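1,4-dihydroxy-2-naphthoyl-CoA hydrolase (Prochlorococcus marinus, PDB 2HX5) probably hydrolyses 1,4-dihydroxy-2-naphthoyl-CoA to 1,4-dihydroxy-2-naphthoate and free CoA, a step in phylloquinone (vitamin K1) biosynthesis. Local coordinates at residues R78-G83 with I112-L117; R32-S37 with V102-R107; P92-P97 with W140-G145; L10-R15 with L86-R91; P97-V102 with L117-A122. One frame throughout, in Å; residues are numbered along the deposited sequence. Where two conformers were deposited one is given.

Overall arrangement
The five contacts assemble a hotdog fold: an antiparallel sheet with strand order 9-13, 85-96, 99-108, 111-124, 65-76, packed on helix 29-45. Contact 2, where the helix meets strand 99-108, is about 5 Å from the chain centre. Contact 4 adds strand 9-13; its centre is about 7 Å from that of contact 2. Contact 5 shares Val102 with contact 2. Contact 3 lays the C-terminal helix on strand 85-96. Contacts 1 and 4 touch through Ile80 and Val14, whose side chains each lie about 10 Å from that of Asp20, the predicted active-site residue. His35 of contact 2 belongs to a 2-ethoxyethanol pocket, and the His120 side chain of contact 5 is about 4 Å from such a molecule.

Contact 1 (R78-G83 with I112-L117); sequences RPIHTG and IAAHAL
The loop 78-83 meets strand 111-124 at a classic beta bulge, where Ala113 and Ala114 both face Phe106 of strand 99-108. One backbone bond ties the two segments. Arg78 N donates to Ala113 O at 3.0 Å, with an N-H...O angle of 169°. The N-H arrives in the carbonyl plane, on a lone pair of the oxygen. The join is local, because the loop then runs away from the strand. Between Arg78 and Ile80, Pro79 O accepts a hydrogen bond from Arg57 of the second subunit.

Side chains extend the contact on both sides of Ala113. Arg78 has CG beside its backbone N, anti to the carbonyl carbon (chi1 -64°), and its aliphatic stem passes along the strand. Its CD lies 3.4 Å from Ile112 O, and Arg78 CB is 4.1 Å from Ala113 CB. Ile80 points toward the strand. Its CG1 branch does the touching: Ile80 CG1 is 3.8 Å from Ala113 CB, and the terminal CD1 reaches on to Ala114 CB at 4.2 Å. The branch thus meets both alanine methyls of the bulge.

Ile80 also packs on Val14 and on Trp33 of helix 29-45. Ala114 touches Leu30 of the same helix, so loop and bulged strand both lie against it.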
# COMPACT_ATOMS: atom_id res chain seq x y z
N ARG A 78 -0.19 10.26 19.42
CA ARG A 78 -1.64 10.07 19.68
C ARG A 78 -2.27 9.28 18.57
O ARG A 78 -1.86 9.41 17.44
CB ARG A 78 -2.32 11.44 19.78
CG ARG A 78 -1.82 12.27 20.94
CD ARG A 78 -2.29 13.69 20.91
NE ARG A 78 -2.66 14.09 22.25
CZ ARG A 78 -3.91 14.08 22.72
NH1 ARG A 78 -4.94 13.72 21.95
NH2 ARG A 78 -4.13 14.46 23.98
N PRO A 79 -3.27 8.46 18.89
CA PRO A 79 -3.91 7.67 17.84
C PRO A 79 -4.58 8.54 16.76
O PRO A 79 -5.14 9.61 17.05
CB PRO A 79 -4.97 6.84 18.58
CG PRO A 79 -5.08 7.44 19.89
CD PRO A 79 -3.85 8.21 20.21
N ILE A 80 -4.53 8.03 15.53
CA ILE A 80 -5.06 8.72 14.38
C ILE A 80 -6.12 7.84 13.78
O ILE A 80 -5.90 6.62 13.63
CB ILE A 80 -3.92 8.98 13.34
CG1 ILE A 80 -2.93 10.03 13.90
CG2 ILE A 80 -4.47 9.45 11.92
CD1 ILE A 80 -1.61 10.17 13.13
N HIS A 81 -7.28 8.42 13.50
CA HIS A 81 -8.50 7.68 13.13
C HIS A 81 -9.06 8.00 11.77
O HIS A 81 -8.85 9.07 11.25
CB HIS A 81 -9.60 8.03 14.16
CG HIS A 81 -9.37 7.42 15.49
ND1 HIS A 81 -8.92 8.14 16.58
CD2 HIS A 81 -9.50 6.13 15.90
CE1 HIS A 81 -8.78 7.32 17.61
NE2 HIS A 81 -9.10 6.09 17.22
N THR A 82 -9.80 7.05 11.19
CA THR A 82 -10.45 7.30 9.91
C THR A 82 -11.35 8.56 9.98
O THR A 82 -12.16 8.73 10.92
CB THR A 82 -11.18 6.01 9.31
OG1 THR A 82 -12.28 6.40 8.50
CG2 THR A 82 -11.71 5.10 10.40
N GLY A 83 -11.21 9.42 8.99
CA GLY A 83 -11.96 10.64 8.91
C GLY A 83 -11.32 11.80 9.64
O GLY A 83 -11.84 12.89 9.51
N ILE A 112 -0.45 17.65 18.55
CA ILE A 112 0.48 16.88 17.72
C ILE A 112 0.19 15.40 17.90
O ILE A 112 0.27 14.90 19.02
CB ILE A 112 1.94 17.14 18.05
CG1 ILE A 112 2.30 18.62 17.76
CG2 ILE A 112 2.88 16.27 17.17
CD1 ILE A 112 3.75 19.03 18.17
N ALA A 113 -0.17 14.71 16.81
CA ALA A 113 -0.44 13.28 16.88
C ALA A 113 0.79 12.45 16.45
O ALA A 113 0.94 11.32 16.89
CB ALA A 113 -1.59 12.95 15.99
N ALA A 114 1.64 13.00 15.61
CA ALA A 114 2.81 12.30 15.09
C ALA A 114 3.75 13.31 14.47
O ALA A 114 3.35 14.42 14.04
CB ALA A 114 2.39 11.24 14.05
N HIS A 115 5.02 12.94 14.34
CA HIS A 115 5.93 13.72 13.55
C HIS A 115 6.96 12.79 12.92
O HIS A 115 7.14 11.67 13.40
CB HIS A 115 6.61 14.83 14.35
CG HIS A 115 7.34 14.36 15.56
ND1 HIS A 115 8.62 13.85 15.51
CD2 HIS A 115 6.99 14.37 16.87
CE1 HIS A 115 9.03 13.59 16.74
NE2 HIS A 115 8.05 13.87 17.58
N ALA A 116 7.58 13.22 11.83
CA ALA A 116 8.47 12.38 11.07
C ALA A 116 9.56 13.22 10.47
O ALA A 116 9.45 14.44 10.33
CB ALA A 116 7.73 11.66 9.97
N LEU A 117 10.63 12.56 10.03
CA LEU A 117 11.78 13.22 9.43
C LEU A 117 12.24 12.32 8.29
O LEU A 117 12.37 11.11 8.48
CB LEU A 117 12.90 13.37 10.47
CG LEU A 117 14.15 14.05 9.98
CD1 LEU A 117 13.94 15.59 9.93
CD2 LEU A 117 15.35 13.82 10.98

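Contact 2 (R32-S37 with V102-R107)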
# COMPACT_ATOMS: atom_id res chain seq x y z
N ARG A 32 4.09 7.38 3.79
CA ARG A 32 3.48 7.69 2.50
C ARG A 32 2.89 9.11 2.49
O ARG A 32 3.05 9.92 1.57
CB ARG A 32 2.36 6.68 2.11
CG ARG A 32 1.66 7.11 0.82
CD ARG A 32 0.73 5.98 0.40
NE ARG A 32 -0.43 5.85 1.30
CZ ARG A 32 -1.53 6.58 1.23
NH1 ARG A 32 -1.72 7.56 0.37
NH2 ARG A 32 -2.50 6.34 2.09
N TRP A 33 2.19 9.44 3.56
CA TRP A 33 1.61 10.78 3.67
C TRP A 33 2.69 11.87 3.63
O TRP A 33 2.52 12.96 3.07
CB TRP A 33 0.78 10.96 4.93
CG TRP A 33 -0.41 10.02 5.04
CD1 TRP A 33 -0.91 9.19 4.10
CD2 TRP A 33 -1.15 9.77 6.21
NE1 TRP A 33 -1.97 8.47 4.60
CE2 TRP A 33 -2.14 8.80 5.91
CE3 TRP A 33 -1.09 10.29 7.51
CZ2 TRP A 33 -3.05 8.33 6.86
CZ3 TRP A 33 -2.00 9.84 8.43
CH2 TRP A 33 -2.97 8.87 8.10
N CYS A 34 3.81 11.60 4.31
CA CYS A 34 4.92 12.56 4.26
C CYS A 34 5.45 12.77 2.86
O CYS A 34 5.55 13.88 2.36
CB CYS A 34 6.05 12.07 5.14
SG CYS A 34 5.79 12.09 6.94
N HIS A 35 5.71 11.67 2.17
CA HIS A 35 6.26 11.76 0.84
C HIS A 35 5.29 12.49 -0.08
O HIS A 35 5.66 13.38 -0.87
CB HIS A 35 6.64 10.39 0.31
CG HIS A 35 7.51 10.39 -0.92
ND1 HIS A 35 7.09 10.82 -2.17
CD2 HIS A 35 8.78 9.94 -1.08
CE1 HIS A 35 8.08 10.61 -3.04
NE2 HIS A 35 9.12 10.13 -2.40
N GLU A 36 4.01 12.10 0.01
CA GLU A 36 3.03 12.79 -0.83
C GLU A 36 2.91 14.27 -0.50
O GLU A 36 2.73 15.10 -1.39
CB GLU A 36 1.64 12.17 -0.67
CG GLU A 36 1.53 10.75 -1.16
CD GLU A 36 0.13 10.13 -1.15
OE1 GLU A 36 -0.79 10.85 -0.72
OE2 GLU A 36 -0.00 8.97 -1.59
N SER A 37 3.02 14.65 0.78
CA SER A 37 2.97 16.08 1.13
C SER A 37 4.18 16.86 0.64
O SER A 37 4.09 18.04 0.34
CB SER A 37 2.76 16.30 2.63
OG SER A 37 3.95 16.11 3.38
N VAL A 102 13.41 16.91 5.52
CA VAL A 102 12.13 17.51 5.77
C VAL A 102 11.57 16.92 7.03
O VAL A 102 11.51 15.71 7.14
CB VAL A 102 11.14 17.34 4.59
CG1 VAL A 102 9.91 18.15 4.86
CG2 VAL A 102 11.82 17.71 3.23
N HIS A 103 11.13 17.79 7.92
CA HIS A 103 10.41 17.43 9.13
C HIS A 103 8.92 17.66 8.87
O HIS A 103 8.52 18.69 8.28
CB HIS A 103 10.90 18.25 10.32
CG HIS A 103 10.27 17.90 11.62
ND1 HIS A 103 9.14 18.54 12.06
CD2 HIS A 103 10.65 17.04 12.62
CE1 HIS A 103 8.83 18.10 13.26
NE2 HIS A 103 9.73 17.18 13.62
N PHE A 104 8.08 16.72 9.33
CA PHE A 104 6.66 16.75 9.11
C PHE A 104 6.00 16.67 10.46
O PHE A 104 6.24 15.71 11.22
CB PHE A 104 6.25 15.52 8.30
CG PHE A 104 6.94 15.39 6.96
CD1 PHE A 104 8.18 14.80 6.82
CD2 PHE A 104 6.32 15.89 5.81
CE1 PHE A 104 8.80 14.67 5.60
CE2 PHE A 104 6.94 15.75 4.60
CZ PHE A 104 8.18 15.14 4.50
N GLU A 105 5.13 17.62 10.78
CA GLU A 105 4.36 17.56 12.03
C GLU A 105 2.87 17.40 11.69
O GLU A 105 2.35 18.16 10.85
CB GLU A 105 4.59 18.87 12.78
CG GLU A 105 3.88 19.00 14.02
CD GLU A 105 4.10 20.38 14.65
OE1 GLU A 105 5.26 20.77 14.82
OE2 GLU A 105 3.11 21.08 14.92
N PHE A 106 2.19 16.43 12.29
CA PHE A 106 0.78 16.14 12.02
C PHE A 106 -0.03 16.52 13.21
O PHE A 106 0.24 16.00 14.32
CB PHE A 106 0.60 14.64 11.79
CG PHE A 106 1.24 14.13 10.54
CD1 PHE A 106 2.58 13.84 10.54
CD2 PHE A 106 0.50 13.91 9.37
CE1 PHE A 106 3.20 13.38 9.40
CE2 PHE A 106 1.11 13.42 8.21
CZ PHE A 106 2.47 13.17 8.23
N ARG A 107 -0.99 17.44 13.04
CA ARG A 107 -1.84 17.86 14.14
C ARG A 107 -3.28 17.43 13.86
O ARG A 107 -3.70 17.38 12.71
CB ARG A 107 -1.81 19.38 14.34
CG ARG A 107 -0.60 19.89 15.11
CD ARG A 107 -0.61 21.41 15.35
NE ARG A 107 0.70 21.89 15.81
CZ ARG A 107 1.07 22.04 17.08
NH1 ARG A 107 0.21 21.84 18.08
NH2 ARG A 107 2.31 22.47 17.35
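This is a buried helix-on-sheet contact, close to the centre of the chain. Helix 32-37 crosses strand 102-107 at 116°, with the two axes 9.7 Å apart at their closest. Cys34 carries it. Its CB stands over the middle of the Phe104 ring, 3.6 Å from the centroid and 2° off the normal, a CH-pi contact. The sulfur lies over the same face, nearer the CG end: Cys34 SG is 3.5 Å from Phe104 CG. With SG beside the backbone N and anti to the carbonyl carbon (chi1 -70°), the sulfur also reaches the edge of the Phe106 ring, 3.7 Å from Phe106 CZ.

In the hotdog fold the long helix is the sausage wrapped by the sheet, and these phenylalanines line the wrapping side. Phe106 CE2 sits at the edge of the Trp33 indole, 3.9 Å from Trp33 CE3, with the two side chains crossing obliquely. At the rim of the Phe104 ring, Ser37 OG comes within 3.2 Å of Phe104 CE2. That hydroxyl donates to Cys34 O at 2.9 Å, in the carbonyl plane and on a lone pair. Ile118 of the next strand packs on both Cys34 and Phe104.

Contact 3 (P92-P97 with W140-G145)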
# COMPACT_ATOMS: atom_id res chain seq x y z
N PRO A 92 11.52 22.12 5.89
CA PRO A 92 12.71 21.63 5.20
C PRO A 92 14.01 22.26 5.71
O PRO A 92 13.99 23.37 6.23
CB PRO A 92 12.43 22.00 3.72
CG PRO A 92 11.09 22.69 3.66
CD PRO A 92 10.75 23.08 5.06
N GLU A 93 15.12 21.53 5.57
CA GLU A 93 16.43 22.02 5.98
C GLU A 93 17.44 21.53 4.98
O GLU A 93 17.56 20.33 4.76
CB GLU A 93 16.82 21.50 7.36
CG GLU A 93 18.14 22.02 7.89
CD GLU A 93 18.55 21.45 9.29
OE1 GLU A 93 17.69 20.89 10.01
OE2 GLU A 93 19.73 21.60 9.69
N ARG A 94 18.15 22.46 4.34
CA ARG A 94 19.33 22.10 3.57
C ARG A 94 20.36 21.64 4.58
O ARG A 94 20.56 22.30 5.61
CB ARG A 94 19.85 23.28 2.77
CG ARG A 94 20.94 22.97 1.79
CD ARG A 94 21.51 24.25 1.14
NE ARG A 94 20.66 24.80 0.07
CZ ARG A 94 19.88 25.88 0.17
NH1 ARG A 94 19.81 26.58 1.30
NH2 ARG A 94 19.16 26.29 -0.90
N LEU A 95 20.98 20.51 4.31
CA LEU A 95 22.02 19.99 5.17
C LEU A 95 23.40 20.33 4.63
O LEU A 95 24.28 20.72 5.36
CB LEU A 95 21.89 18.48 5.35
CG LEU A 95 20.63 17.98 6.08
CD1 LEU A 95 20.54 16.47 6.04
CD2 LEU A 95 20.65 18.47 7.57
N ASN A 96 23.54 20.23 3.32
CA ASN A 96 24.77 20.59 2.63
C ASN A 96 24.41 20.75 1.14
O ASN A 96 23.23 20.67 0.77
CB ASN A 96 25.82 19.53 2.92
CG ASN A 96 25.45 18.14 2.44
OD1 ASN A 96 25.07 17.94 1.28
ND2 ASN A 96 25.59 17.16 3.31
N PRO A 97 25.39 21.04 0.27
CA PRO A 97 25.04 21.20 -1.15
C PRO A 97 24.43 19.98 -1.85
O PRO A 97 23.89 20.12 -2.96
CB PRO A 97 26.40 21.59 -1.79
CG PRO A 97 27.09 22.28 -0.67
CD PRO A 97 26.82 21.40 0.49
N TRP A 140 13.23 25.92 -3.76
CA TRP A 140 12.27 25.56 -2.76
C TRP A 140 12.84 25.61 -1.35
O TRP A 140 12.20 26.13 -0.46
CB TRP A 140 11.69 24.20 -3.12
CG TRP A 140 10.74 23.60 -2.12
CD1 TRP A 140 9.40 23.87 -1.95
CD2 TRP A 140 11.04 22.54 -1.21
NE1 TRP A 140 8.89 23.07 -0.95
CE2 TRP A 140 9.87 22.24 -0.50
CE3 TRP A 140 12.21 21.79 -0.95
CZ2 TRP A 140 9.83 21.24 0.48
CZ3 TRP A 140 12.17 20.82 -0.03
CH2 TRP A 140 11.01 20.55 0.69
N LEU A 141 14.01 25.02 -1.13
CA LEU A 141 14.69 25.07 0.17
C LEU A 141 14.92 26.52 0.59
O LEU A 141 14.59 26.92 1.72
CB LEU A 141 16.00 24.29 0.13
CG LEU A 141 15.86 22.80 0.03
CD1 LEU A 141 17.19 22.12 -0.27
CD2 LEU A 141 15.27 22.22 1.32
N GLU A 142 15.45 27.33 -0.33
CA GLU A 142 15.73 28.72 0.00
C GLU A 142 14.42 29.47 0.36
O GLU A 142 14.41 30.24 1.35
CB GLU A 142 16.46 29.40 -1.16
CG GLU A 142 17.19 30.70 -0.73
CD GLU A 142 18.41 30.41 0.18
OE1 GLU A 142 18.96 29.29 0.10
OE2 GLU A 142 18.82 31.29 0.98
N ALA A 143 13.36 29.28 -0.43
CA ALA A 143 12.09 29.99 -0.25
C ALA A 143 11.43 29.59 1.05
O ALA A 143 10.66 30.33 1.62
CB ALA A 143 11.14 29.78 -1.45
N SER A 144 11.73 28.37 1.51
CA SER A 144 11.11 27.79 2.68
C SER A 144 11.87 28.07 3.96
O SER A 144 11.50 27.53 5.02
CB SER A 144 11.01 26.27 2.51
OG SER A 144 10.21 25.92 1.41
N GLY A 145 12.96 28.84 3.86
CA GLY A 145 13.78 29.21 5.03
C GLY A 145 13.02 29.99 6.09
O GLY A 145 13.24 31.21 6.26
O HOH W 1 15.09 25.20 3.86
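Arg94 leaves strand 92-96 with CG anti to its backbone N (chi1 -172°), runs extended and bends at chi3 (-79°). This brings its guanidinium to Leu141 and Glu142 of the C-terminal helix. Glu142 starts with CG anti to N and turns back at chi2 (70°), bringing its carboxylate to meet it. Arg94 NH1 and NH2 both donate to the same oxygen, Glu142 OE1, at 3.1 and 3.2 Å. Both bonds are weak, though they form a salt bridge. Leu141 CB lies over one face of the guanidinium, offset toward its rim, 3.9 Å from Arg94 NH2.

The apolar half centres on Pro92. The Pro92 and Trp140 side chains cross at about a right angle, and Pro92 CB meets the indole obliquely, 3.6 Å from Trp140 CH2. Leu141 CD2 fills the neighbouring position, 3.7 Å from Pro92 CB. Ser144 CB touches the next ring carbon, Pro92 CG, at 3.8 Å. The indole N-H points elsewhere, to Ser41 OG on helix 29-45. A water links the backbones, giving a good bond to Leu141 O at 2.8 Å and a weak one to Pro92 O.

The helix end rests on the sheet by a proline-tryptophan-leucine cluster. The charged pair lies at its more exposed rim, and Arg94 has a second carboxylate in Asp138. Two acidic partners probably keep the guanidinium in place better than the weak bonds to Glu142 would alone.

Contact 4 (L10-R15 with L86-R91); sequences LRRVVR and LAMELR
Met88, present as selenomethionine, turns its end across to the edge strand, on the face that carries Leu10 and Arg12. CG lies beside the backbone N (chi1 -64°), and the bend at chi3 (-72°) directs CE to that strand. There CE lies 3.6 Å from Arg11 C and also meets Leu10 CB and Arg12 CB. Arg12 crosses Met88 obliquely. Its CG sits between N and the carbonyl carbon (chi1 75°), so its stem runs past the selenium, with Arg12 CD 3.9 Å from Met88 SE. Its guanidinium makes a salt bridge with Glu36 and a cation-pi contact with Trp33, both of helix 29-45. Beyond the strand end, Val14 CG2 meets Leu86 CD1 at 3.7 Å.

Leu10 and Met88 form a hydrogen-bonded pair, as do Arg12 and Leu86. Each pair has two bonds, the shortest from Leu86 N to Arg12 O at 2.7 Å, nearly along the C=O axis. Between them, Arg11 and Ala87 make a non-hydrogen-bonded pair, with both side chains on the other face.

The arrangement is an antiparallel edge-strand pairing: strand 9-13 is an outermost strand of the hotdog sheet within this chain, with Leu10, Arg12, Leu86 and Met88 facing the central helix.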
# COMPACT_ATOMS: atom_id res chain seq x y z
N LEU A 10 -0.24 22.07 4.90
CA LEU A 10 -1.04 21.27 4.02
C LEU A 10 -2.06 20.52 4.86
O LEU A 10 -2.05 20.59 6.10
CB LEU A 10 -0.13 20.32 3.20
CG LEU A 10 0.95 21.06 2.35
CD1 LEU A 10 1.99 20.10 1.79
CD2 LEU A 10 0.29 21.89 1.22
N ARG A 11 -3.01 19.87 4.21
CA ARG A 11 -4.09 19.20 4.89
C ARG A 11 -4.39 17.87 4.24
O ARG A 11 -4.27 17.72 3.02
CB ARG A 11 -5.36 20.04 4.84
CG ARG A 11 -6.61 19.35 5.40
CD ARG A 11 -7.80 20.34 5.36
NE ARG A 11 -9.06 19.78 5.89
CZ ARG A 11 -9.84 18.91 5.25
NH1 ARG A 11 -9.53 18.46 4.03
NH2 ARG A 11 -10.97 18.49 5.84
N ARG A 12 -4.74 16.89 5.05
CA ARG A 12 -5.33 15.68 4.51
C ARG A 12 -6.26 15.01 5.50
O ARG A 12 -6.22 15.20 6.71
CB ARG A 12 -4.28 14.69 4.03
CG ARG A 12 -3.55 13.93 5.13
CD ARG A 12 -2.52 12.95 4.53
NE ARG A 12 -3.08 11.89 3.72
CZ ARG A 12 -2.67 11.52 2.47
NH1 ARG A 12 -1.72 12.12 1.77
NH2 ARG A 12 -3.24 10.47 1.94
N VAL A 13 -7.10 14.17 4.93
CA VAL A 13 -8.10 13.44 5.68
C VAL A 13 -7.71 11.95 5.63
O VAL A 13 -7.40 11.38 4.56
CB VAL A 13 -9.55 13.61 5.12
CG1 VAL A 13 -10.55 12.90 6.00
CG2 VAL A 13 -9.84 15.14 4.94
N VAL A 14 -7.70 11.34 6.82
CA VAL A 14 -7.39 9.93 7.00
C VAL A 14 -8.54 9.09 6.38
O VAL A 14 -9.70 9.34 6.65
CB VAL A 14 -7.22 9.57 8.51
CG1 VAL A 14 -6.86 8.11 8.66
CG2 VAL A 14 -6.16 10.50 9.18
N ARG A 15 -8.22 8.12 5.52
CA ARG A 15 -9.23 7.32 4.85
C ARG A 15 -9.26 5.90 5.41
O ARG A 15 -8.32 5.47 6.13
CB ARG A 15 -8.96 7.33 3.35
CG ARG A 15 -9.05 8.73 2.73
CD ARG A 15 -10.39 9.36 2.88
NE ARG A 15 -10.50 10.71 2.23
CZ ARG A 15 -11.44 11.59 2.54
NH1 ARG A 15 -12.42 11.35 3.40
NH2 ARG A 15 -11.45 12.75 1.92
N LEU A 86 -6.17 16.10 9.27
CA LEU A 86 -4.85 16.36 9.78
C LEU A 86 -4.24 17.60 9.14
O LEU A 86 -4.23 17.75 7.89
CB LEU A 86 -3.90 15.18 9.51
CG LEU A 86 -4.34 13.83 10.06
CD1 LEU A 86 -3.27 12.80 9.64
CD2 LEU A 86 -4.55 13.84 11.56
N ALA A 87 -3.70 18.47 9.98
CA ALA A 87 -2.98 19.67 9.56
C ALA A 87 -1.52 19.26 9.52
O ALA A 87 -1.01 18.74 10.52
CB ALA A 87 -3.27 20.78 10.56
N MSE A 88 -0.87 19.38 8.38
CA MSE A 88 0.52 18.97 8.20
C MSE A 88 1.40 20.19 8.03
O MSE A 88 1.11 21.04 7.23
CB MSE A 88 0.64 18.11 6.97
CG MSE A 88 -0.16 16.77 7.09
SE MSE A 88 0.05 15.63 5.57
CE MSE A 88 -1.03 16.67 4.27
N GLU A 89 2.43 20.30 8.84
CA GLU A 89 3.37 21.39 8.69
C GLU A 89 4.72 20.84 8.32
O GLU A 89 5.25 19.95 9.00
CB GLU A 89 3.49 22.18 9.98
CG GLU A 89 4.56 23.27 9.85
CD GLU A 89 4.39 24.44 10.82
OE1 GLU A 89 3.51 24.37 11.73
OE2 GLU A 89 5.17 25.42 10.63
N LEU A 90 5.31 21.34 7.25
CA LEU A 90 6.58 20.87 6.74
C LEU A 90 7.65 21.91 7.07
O LEU A 90 7.45 23.13 6.91
CB LEU A 90 6.54 20.71 5.20
CG LEU A 90 5.96 19.43 4.63
CD1 LEU A 90 4.52 19.25 5.11
CD2 LEU A 90 6.08 19.44 3.14
N ARG A 91 8.80 21.40 7.51
CA ARG A 91 9.95 22.26 7.77
C ARG A 91 11.19 21.65 7.10
O ARG A 91 11.77 20.71 7.66
CB ARG A 91 10.17 22.45 9.27
CG ARG A 91 9.09 23.27 9.93
CD ARG A 91 9.27 23.34 11.44
NE ARG A 91 8.32 24.19 12.18
CZ ARG A 91 7.19 23.75 12.75
NH1 ARG A 91 6.74 22.47 12.63
NH2 ARG A 91 6.48 24.63 13.46

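Contact 5 (P97-V102 with L117-A122); sequences PNSFQV and LIRHLA
His120 O is held by two donors of the facing strand. Ser99 OG donates to it at 2.8 Å from above the carbonyl plane, and Phe100 N donates at 3.2 Å within that plane. The serine hydroxyl adds a side-chain bond to the ladder of a beta hairpin, strands 99-108 and 111-124, central to the hotdog sheet. The strands run antiparallel at 165°. Phe100 with His120 and Val102 with Ile118 are hydrogen-bonded pairs. Ser99 with Leu121 and Gln101 with Arg119 are non-hydrogen-bonded pairs. The return bond from His120 N to Phe100 O is 2.8 Å and nearly straight at 175°.

On one face the Phe100 and His120 side chains run together. Their near-parallel rings (8° between planes) are displaced, with Phe100 CZ over the rim of one His120 face and centroids 4.6 Å apart. His120 CB sits over the Phe100 face in a CH-pi contact. His120 ND1 hydrogen-bonds to Leu67 O of strand 65-76, which helps set the ring's rotation. A 2-ethoxyethanol, probably from the crystallisation liquor, lies about 4 Å from the His120 side chain.

On the other face, Gln101 and Arg119 run alongside each other. Arg119 approaches side-on with two nitrogens, both donating to Gln101 OE1. The shorter bond, from Arg119 NE to Gln101 OE1, is 2.9 Å and comes nearly along the amide C=O axis, in the guanidinium plane.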
# COMPACT_ATOMS: atom_id res chain seq x y z
N PRO A 97 25.39 21.04 0.27
CA PRO A 97 25.04 21.20 -1.15
C PRO A 97 24.43 19.98 -1.85
O PRO A 97 23.89 20.12 -2.96
CB PRO A 97 26.40 21.59 -1.79
CG PRO A 97 27.09 22.28 -0.67
CD PRO A 97 26.82 21.40 0.49
N ASN A 98 24.55 18.83 -1.21
CA ASN A 98 24.10 17.56 -1.78
C ASN A 98 22.96 16.87 -1.04
O ASN A 98 22.60 15.74 -1.38
CB ASN A 98 25.25 16.56 -1.76
CG ASN A 98 26.50 17.05 -2.48
OD1 ASN A 98 26.46 17.97 -3.31
ND2 ASN A 98 27.62 16.43 -2.16
N SER A 99 22.38 17.50 -0.03
CA SER A 99 21.44 16.78 0.83
C SER A 99 20.51 17.74 1.55
O SER A 99 20.89 18.87 1.90
CB SER A 99 22.25 15.98 1.84
OG SER A 99 21.47 15.27 2.79
N PHE A 100 19.33 17.23 1.88
CA PHE A 100 18.35 17.97 2.64
C PHE A 100 17.49 16.99 3.45
O PHE A 100 17.44 15.78 3.14
CB PHE A 100 17.49 18.89 1.75
CG PHE A 100 16.51 18.18 0.88
CD1 PHE A 100 16.90 17.65 -0.34
CD2 PHE A 100 15.19 18.04 1.27
CE1 PHE A 100 16.02 16.97 -1.15
CE2 PHE A 100 14.29 17.35 0.47
CZ PHE A 100 14.73 16.82 -0.76
N GLN A 101 16.82 17.51 4.45
CA GLN A 101 15.78 16.73 5.14
C GLN A 101 14.54 17.59 5.31
O GLN A 101 14.58 18.81 5.14
CB GLN A 101 16.33 16.16 6.44
CG GLN A 101 16.75 17.13 7.42
CD GLN A 101 17.49 16.50 8.61
OE1 GLN A 101 18.04 15.36 8.55
NE2 GLN A 101 17.45 17.20 9.69
N VAL A 102 13.41 16.91 5.52
CA VAL A 102 12.13 17.51 5.77
C VAL A 102 11.57 16.92 7.03
O VAL A 102 11.51 15.71 7.14
CB VAL A 102 11.14 17.34 4.59
CG1 VAL A 102 9.91 18.15 4.86
CG2 VAL A 102 11.82 17.71 3.23
N LEU A 117 10.63 12.56 10.03
CA LEU A 117 11.78 13.22 9.43
C LEU A 117 12.24 12.32 8.29
O LEU A 117 12.37 11.11 8.48
CB LEU A 117 12.90 13.37 10.47
CG LEU A 117 14.15 14.05 9.98
CD1 LEU A 117 13.94 15.59 9.93
CD2 LEU A 117 15.35 13.82 10.98
N ILE A 118 12.49 12.87 7.10
CA ILE A 118 12.94 12.16 5.93
C ILE A 118 14.17 12.88 5.41
O ILE A 118 14.11 14.09 5.18
CB ILE A 118 11.87 12.09 4.84
CG1 ILE A 118 10.65 11.32 5.32
CG2 ILE A 118 12.43 11.36 3.58
CD1 ILE A 118 9.53 11.14 4.26
N ARG A 119 15.28 12.17 5.24
CA ARG A 119 16.54 12.71 4.71
C ARG A 119 16.88 12.14 3.37
O ARG A 119 16.85 10.94 3.18
CB ARG A 119 17.66 12.42 5.71
CG ARG A 119 18.98 13.07 5.37
CD ARG A 119 20.08 12.73 6.43
NE ARG A 119 19.63 13.06 7.76
CZ ARG A 119 19.71 12.26 8.85
NH1 ARG A 119 20.36 11.08 8.85
NH2 ARG A 119 19.14 12.63 9.98
N HIS A 120 17.20 13.04 2.42
CA HIS A 120 17.52 12.72 1.05
C HIS A 120 18.94 13.06 0.69
O HIS A 120 19.47 14.07 1.18
CB HIS A 120 16.64 13.55 0.10
CG HIS A 120 15.15 13.34 0.23
ND1 HIS A 120 14.41 12.63 -0.70
CD2 HIS A 120 14.27 13.82 1.15
CE1 HIS A 120 13.13 12.65 -0.30
NE2 HIS A 120 13.02 13.39 0.78
N LEU A 121 19.51 12.29 -0.22
CA LEU A 121 20.81 12.60 -0.80
C LEU A 121 20.57 12.80 -2.29
O LEU A 121 19.86 11.98 -2.92
CB LEU A 121 21.74 11.40 -0.57
CG LEU A 121 23.22 11.40 -0.86
CD1 LEU A 121 23.91 12.62 -0.25
CD2 LEU A 121 23.78 10.09 -0.27
N ALA A 122 21.23 13.80 -2.86
CA ALA A 122 21.22 13.97 -4.32
C ALA A 122 22.34 13.12 -4.95
O ALA A 122 23.50 13.26 -4.55
CB ALA A 122 21.35 15.45 -4.74